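Local coordinates for immunoreactive 84kD antigen PG93 (Porphyromonas gingivalis, PDB 5M11), which is an essential bacterial surface component of the type IX secretion system of this oral bacterium and binds metal ions, at residues L17-K31 against A34-E46. Numbering follows the deposited sequence.
Sequences LAIHKTEKAVETPKK and AVANGVLYSVGKE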
loop_
_atom_site.group_PDB
_atom_site.type_symbol
_atom_site.label_atom_id
_atom_site.label_comp_id
_atom_site.label_asym_id
_atom_site.label_seq_id
_atom_site.Cartn_x
_atom_site.Cartn_y
_atom_site.Cartn_z
ATOM N N LEU A 17 -1.339 -7.377 -1.984
ATOM C CA LEU A 17 -1.278 -7.060 -0.562
ATOM C C LEU A 17 -0.655 -8.178 0.262
ATOM O O LEU A 17 -0.695 -9.344 -0.136
ATOM C CB LEU A 17 -2.690 -6.695 -0.029
ATOM C CG LEU A 17 -3.272 -5.370 -0.588
ATOM C CD1 LEU A 17 -4.642 -5.087 -0.059
ATOM C CD2 LEU A 17 -2.362 -4.169 -0.297
ATOM N N ALA A 18 -0.055 -7.788 1.406
ATOM C CA ALA A 18 0.641 -8.635 2.362
ATOM C C ALA A 18 -0.267 -9.144 3.531
ATOM O O ALA A 18 -1.126 -8.417 4.045
ATOM C CB ALA A 18 1.823 -7.872 2.932
ATOM N N ILE A 19 -0.023 -10.395 3.968
ATOM C CA ILE A 19 -0.760 -10.976 5.085
ATOM C C ILE A 19 0.141 -10.768 6.330
ATOM O O ILE A 19 -0.055 -9.772 7.037
ATOM C CB ILE A 19 -1.212 -12.430 4.759
ATOM C CG1 ILE A 19 -2.504 -12.389 3.902
ATOM C CG2 ILE A 19 -1.432 -13.286 5.998
ATOM C CD1 ILE A 19 -2.267 -12.454 2.385
ATOM N N HIS A 20 1.170 -11.602 6.533
ATOM C CA HIS A 20 2.156 -11.463 7.611
ATOM C C HIS A 20 1.466 -11.406 9.066
ATOM O O HIS A 20 0.847 -12.400 9.478
ATOM C CB HIS A 20 3.087 -10.242 7.272
ATOM C CG HIS A 20 4.165 -9.865 8.254
ATOM N ND1 HIS A 20 4.624 -10.746 9.221
ATOM C CD2 HIS A 20 4.829 -8.692 8.381
ATOM C CE1 HIS A 20 5.530 -10.075 9.910
ATOM N NE2 HIS A 20 5.688 -8.837 9.440
ATOM N N LYS A 21 1.597 -10.275 9.810
ATOM C CA LYS A 21 1.213 -10.062 11.215
ATOM C C LYS A 21 -0.301 -10.116 11.496
ATOM O O LYS A 21 -0.948 -9.071 11.484
ATOM C CB LYS A 21 1.788 -8.710 11.686
ATOM C CG LYS A 21 1.883 -8.513 13.193
ATOM C CD LYS A 21 2.287 -7.078 13.479
ATOM C CE LYS A 21 2.084 -6.663 14.910
ATOM N NZ LYS A 21 2.033 -5.181 15.032
ATOM N N THR A 22 -0.839 -11.313 11.841
ATOM C CA THR A 22 -2.267 -11.531 12.160
ATOM C C THR A 22 -2.545 -10.903 13.529
ATOM O O THR A 22 -2.143 -11.433 14.564
ATOM C CB THR A 22 -2.630 -13.025 12.042
ATOM O OG1 THR A 22 -2.443 -13.388 10.681
ATOM C CG2 THR A 22 -4.068 -13.344 12.438
ATOM N N GLU A 23 -3.211 -9.739 13.508
ATOM C CA GLU A 23 -3.503 -8.940 14.686
ATOM C C GLU A 23 -4.904 -9.208 15.264
ATOM O O GLU A 23 -5.169 -8.782 16.389
ATOM C CB GLU A 23 -3.331 -7.455 14.343
ATOM C CG GLU A 23 -1.874 -7.048 14.196
ATOM C CD GLU A 23 -1.576 -5.817 13.362
ATOM O OE1 GLU A 23 -2.195 -5.658 12.285
ATOM O OE2 GLU A 23 -0.651 -5.060 13.741
ATOM N N LYS A 24 -5.783 -9.912 14.519
ATOM C CA LYS A 24 -7.166 -10.206 14.930
ATOM C C LYS A 24 -7.652 -11.538 14.355
ATOM O O LYS A 24 -7.148 -11.975 13.313
ATOM C CB LYS A 24 -8.117 -9.076 14.494
ATOM C CG LYS A 24 -8.366 -8.047 15.591
ATOM C CD LYS A 24 -7.866 -6.680 15.208
ATOM C CE LYS A 24 -7.951 -5.708 16.348
ATOM N NZ LYS A 24 -7.157 -4.487 16.040
ATOM N N ALA A 25 -8.632 -12.175 15.038
ATOM C CA ALA A 25 -9.215 -13.478 14.706
ATOM C C ALA A 25 -10.653 -13.561 15.196
ATOM O O ALA A 25 -10.947 -13.127 16.315
ATOM C CB ALA A 25 -8.395 -14.584 15.338
ATOM N N VAL A 26 -11.556 -14.087 14.349
ATOM C CA VAL A 26 -12.996 -14.237 14.614
ATOM C C VAL A 26 -13.447 -15.633 14.151
ATOM O O VAL A 26 -13.157 -16.011 13.004
ATOM C CB VAL A 26 -13.828 -13.115 13.897
ATOM C CG1 VAL A 26 -15.330 -13.411 13.896
ATOM C CG2 VAL A 26 -13.560 -11.737 14.472
ATOM N N GLU A 27 -14.197 -16.366 15.008
ATOM C CA GLU A 27 -14.762 -17.666 14.634
ATOM C C GLU A 27 -16.151 -17.496 13.998
ATOM O O GLU A 27 -16.998 -16.803 14.554
ATOM C CB GLU A 27 -14.857 -18.629 15.834
ATOM C CG GLU A 27 -15.148 -20.062 15.401
ATOM C CD GLU A 27 -15.700 -21.004 16.449
ATOM O OE1 GLU A 27 -15.342 -20.844 17.638
ATOM O OE2 GLU A 27 -16.447 -21.937 16.074
ATOM N N THR A 28 -16.369 -18.162 12.842
ATOM C CA THR A 28 -17.602 -18.231 12.029
ATOM C C THR A 28 -18.034 -19.708 12.044
ATOM O O THR A 28 -17.133 -20.542 12.138
ATOM C CB THR A 28 -17.274 -17.664 10.615
ATOM O OG1 THR A 28 -17.268 -16.236 10.685
ATOM C CG2 THR A 28 -18.201 -18.171 9.484
ATOM N N PRO A 29 -19.345 -20.087 11.947
ATOM C CA PRO A 29 -19.709 -21.527 11.956
ATOM C C PRO A 29 -18.907 -22.394 10.984
ATOM O O PRO A 29 -18.561 -23.504 11.361
ATOM C CB PRO A 29 -21.191 -21.531 11.582
ATOM C CG PRO A 29 -21.687 -20.211 12.044
ATOM C CD PRO A 29 -20.553 -19.245 11.844
ATOM N N LYS A 30 -18.548 -21.878 9.792
ATOM C CA LYS A 30 -17.775 -22.655 8.816
ATOM C C LYS A 30 -16.433 -21.968 8.381
ATOM O O LYS A 30 -15.701 -22.543 7.571
ATOM C CB LYS A 30 -18.642 -22.979 7.564
ATOM C CG LYS A 30 -19.857 -23.894 7.815
ATOM C CD LYS A 30 -19.543 -25.378 7.597
ATOM C CE LYS A 30 -20.236 -26.279 8.599
ATOM N NZ LYS A 30 -20.237 -27.702 8.162
ATOM N N LYS A 31 -16.100 -20.776 8.919
ATOM C CA LYS A 31 -14.876 -20.050 8.532
ATOM C C LYS A 31 -14.175 -19.390 9.722
ATOM O O LYS A 31 -14.730 -19.333 10.816
ATOM C CB LYS A 31 -15.208 -18.962 7.487
ATOM C CG LYS A 31 -15.460 -19.472 6.064
ATOM C CD LYS A 31 -16.184 -18.436 5.183
ATOM C CE LYS A 31 -17.666 -18.709 5.067
ATOM N NZ LYS A 31 -18.218 -18.222 3.773
ATOM N N ALA A 34 -9.827 -13.363 9.834
ATOM C CA ALA A 34 -8.651 -12.817 10.506
ATOM C C ALA A 34 -8.127 -11.615 9.777
ATOM O O ALA A 34 -8.351 -11.477 8.578
ATOM C CB ALA A 34 -7.564 -13.871 10.626
ATOM N N VAL A 35 -7.445 -10.733 10.506
ATOM C CA VAL A 35 -6.899 -9.490 9.960
ATOM C C VAL A 35 -5.396 -9.463 10.213
ATOM O O VAL A 35 -4.954 -9.668 11.350
ATOM C CB VAL A 35 -7.607 -8.231 10.545
ATOM C CG1 VAL A 35 -6.977 -6.934 10.032
ATOM C CG2 VAL A 35 -9.108 -8.261 10.278
ATOM N N ALA A 36 -4.627 -9.198 9.145
ATOM C CA ALA A 36 -3.182 -9.108 9.196
ATOM C C ALA A 36 -2.678 -7.847 8.468
ATOM O O ALA A 36 -2.638 -7.810 7.239
ATOM C CB ALA A 36 -2.570 -10.363 8.610
ATOM N N ASN A 37 -2.346 -6.794 9.256
ATOM C CA ASN A 37 -1.811 -5.483 8.841
ATOM C C ASN A 37 -2.860 -4.581 8.191
ATOM O O ASN A 37 -2.524 -3.500 7.697
ATOM C CB ASN A 37 -0.574 -5.621 7.918
ATOM C CG ASN A 37 0.637 -6.190 8.629
ATOM O OD1 ASN A 37 1.101 -5.650 9.648
ATOM N ND2 ASN A 37 1.151 -7.316 8.133
ATOM N N GLY A 38 -4.123 -4.990 8.268
ATOM C CA GLY A 38 -5.257 -4.243 7.722
ATOM C C GLY A 38 -5.965 -5.000 6.623
ATOM O O GLY A 38 -6.985 -4.540 6.100
ATOM N N VAL A 39 -5.411 -6.177 6.272
ATOM C CA VAL A 39 -5.937 -7.027 5.213
ATOM C C VAL A 39 -6.824 -8.081 5.845
ATOM O O VAL A 39 -6.356 -8.871 6.663
ATOM C CB VAL A 39 -4.818 -7.640 4.327
ATOM C CG1 VAL A 39 -5.403 -8.447 3.169
ATOM C CG2 VAL A 39 -3.882 -6.555 3.809
ATOM N N LEU A 40 -8.110 -8.071 5.480
ATOM C CA LEU A 40 -9.082 -9.035 5.981
ATOM C C LEU A 40 -8.972 -10.292 5.161
ATOM O O LEU A 40 -8.731 -10.195 3.955
ATOM C CB LEU A 40 -10.520 -8.454 5.924
ATOM C CG LEU A 40 -11.662 -9.399 6.336
ATOM C CD1 LEU A 40 -11.761 -9.528 7.831
ATOM C CD2 LEU A 40 -12.978 -8.961 5.732
ATOM N N TYR A 41 -9.114 -11.471 5.803
ATOM C CA TYR A 41 -9.054 -12.753 5.101
ATOM C C TYR A 41 -9.817 -13.846 5.852
ATOM O O TYR A 41 -10.013 -13.762 7.061
ATOM C CB TYR A 41 -7.603 -13.184 4.796
ATOM C CG TYR A 41 -6.739 -13.535 5.993
ATOM C CD1 TYR A 41 -6.709 -14.833 6.498
ATOM C CD2 TYR A 41 -5.859 -12.602 6.540
ATOM C CE1 TYR A 41 -5.887 -15.176 7.567
ATOM C CE2 TYR A 41 -5.023 -12.936 7.605
ATOM C CZ TYR A 41 -5.031 -14.230 8.104
ATOM O OH TYR A 41 -4.202 -14.594 9.133
ATOM N N SER A 42 -10.259 -14.851 5.104
ATOM C CA SER A 42 -11.009 -16.020 5.535
ATOM C C SER A 42 -10.079 -17.246 5.577
ATOM O O SER A 42 -9.036 -17.221 4.918
ATOM C CB SER A 42 -12.155 -16.260 4.552
ATOM O OG SER A 42 -12.946 -17.388 4.887
ATOM N N VAL A 43 -10.444 -18.301 6.364
ATOM C CA VAL A 43 -9.749 -19.603 6.499
ATOM C C VAL A 43 -10.802 -20.674 6.825
ATOM O O VAL A 43 -11.572 -20.504 7.769
ATOM C CB VAL A 43 -8.576 -19.661 7.537
ATOM C CG1 VAL A 43 -7.841 -20.999 7.459
ATOM C CG2 VAL A 43 -7.583 -18.510 7.383
ATOM N N GLY A 44 -10.803 -21.773 6.076
ATOM C CA GLY A 44 -11.740 -22.870 6.311
ATOM C C GLY A 44 -11.422 -23.652 7.570
ATOM O O GLY A 44 -10.249 -23.776 7.933
ATOM N N LYS A 45 -12.463 -24.180 8.250
ATOM C CA LYS A 45 -12.297 -24.950 9.495
ATOM C C LYS A 45 -12.123 -26.475 9.213
ATOM O O LYS A 45 -11.032 -26.878 8.792
ATOM C CB LYS A 45 -13.462 -24.683 10.459
ATOM C CG LYS A 45 -13.358 -23.339 11.164
ATOM C CD LYS A 45 -14.689 -22.868 11.728
ATOM C CE LYS A 45 -14.962 -23.366 13.122
ATOM N NZ LYS A 45 -16.418 -23.540 13.348
ATOM N N GLU A 46 -13.184 -27.303 9.442
ATOM C CA GLU A 46 -13.229 -28.769 9.251
ATOM C C GLU A 46 -12.575 -29.220 7.913
ATOM O O GLU A 46 -11.774 -30.167 7.895
ATOM C CB GLU A 46 -14.697 -29.261 9.316
ATOM C CG GLU A 46 -14.878 -30.771 9.438
ATOM C CD GLU A 46 -14.963 -31.317 10.850
ATOM O OE1 GLU A 46 -15.846 -30.849 11.607
ATOM O OE2 GLU A 46 -14.182 -32.238 11.187
#
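Ile19 rests its CG2 methyl against Tyr41 CE2 (3.9 Å) and close to Ala36 CB; a beta-branched residue can offer this methyl from close to its backbone, and alanine is small enough to sit beside it. Leu17 CB lies beside Val39 CG2, extending the apolar patch. Tyr41 CG sits between its backbone N and carbonyl carbon (chi1 67°), which stands the ring up beside Ala34 and carries its hydroxyl across to strand 22-27. There Tyr41 OH meets Thr22 OG1 at 2.6 Å, the threonine oxygen lying at the ring's edge, in a hydrogen bond between two buried residues in which either hydroxyl could donate, while Thr22 CG2 rests near the Ala34 methyl.

The backbones pair antiparallel, interrupted by a classic beta bulge: Glu23 and Lys24 both face Val35, and Val35 O accepts from Glu23 N at 2.8 Å and from Lys24 N at 3.3 Å. Val35 N answers to Lys24 O at 3.1 Å. At the type I' turn, Asn37 takes the positive phi that asparagine tolerates well, and Gly38 follows with a backbone shape in which any CB would strike the carbonyl O of Asn37. Asn37 N reaches Glu23 OE1 from above the carboxylate plane, and its ND2 makes a weak bond to Ile19 O. Glu23 OE2 is salt-bridged to Lys21 NZ, which probably helps to hold the carboxylate in place. At the far end, the long, bent Lys45 chain brings NZ to Pro29 O at 2.9 Å and into a salt bridge with Glu27 OE2 at 3.2 Å, an oxygen that Ser278 also holds.

Strands 22-27, 32-36, 39-42 and 52-54 form a four-stranded antiparallel blade, consistent with the N-terminal beta-propeller. Leu290 of strand 290-294 touches Thr22, Ala25, Ala34 and Tyr41, while strand 65-71 packs against Val26 and Val35.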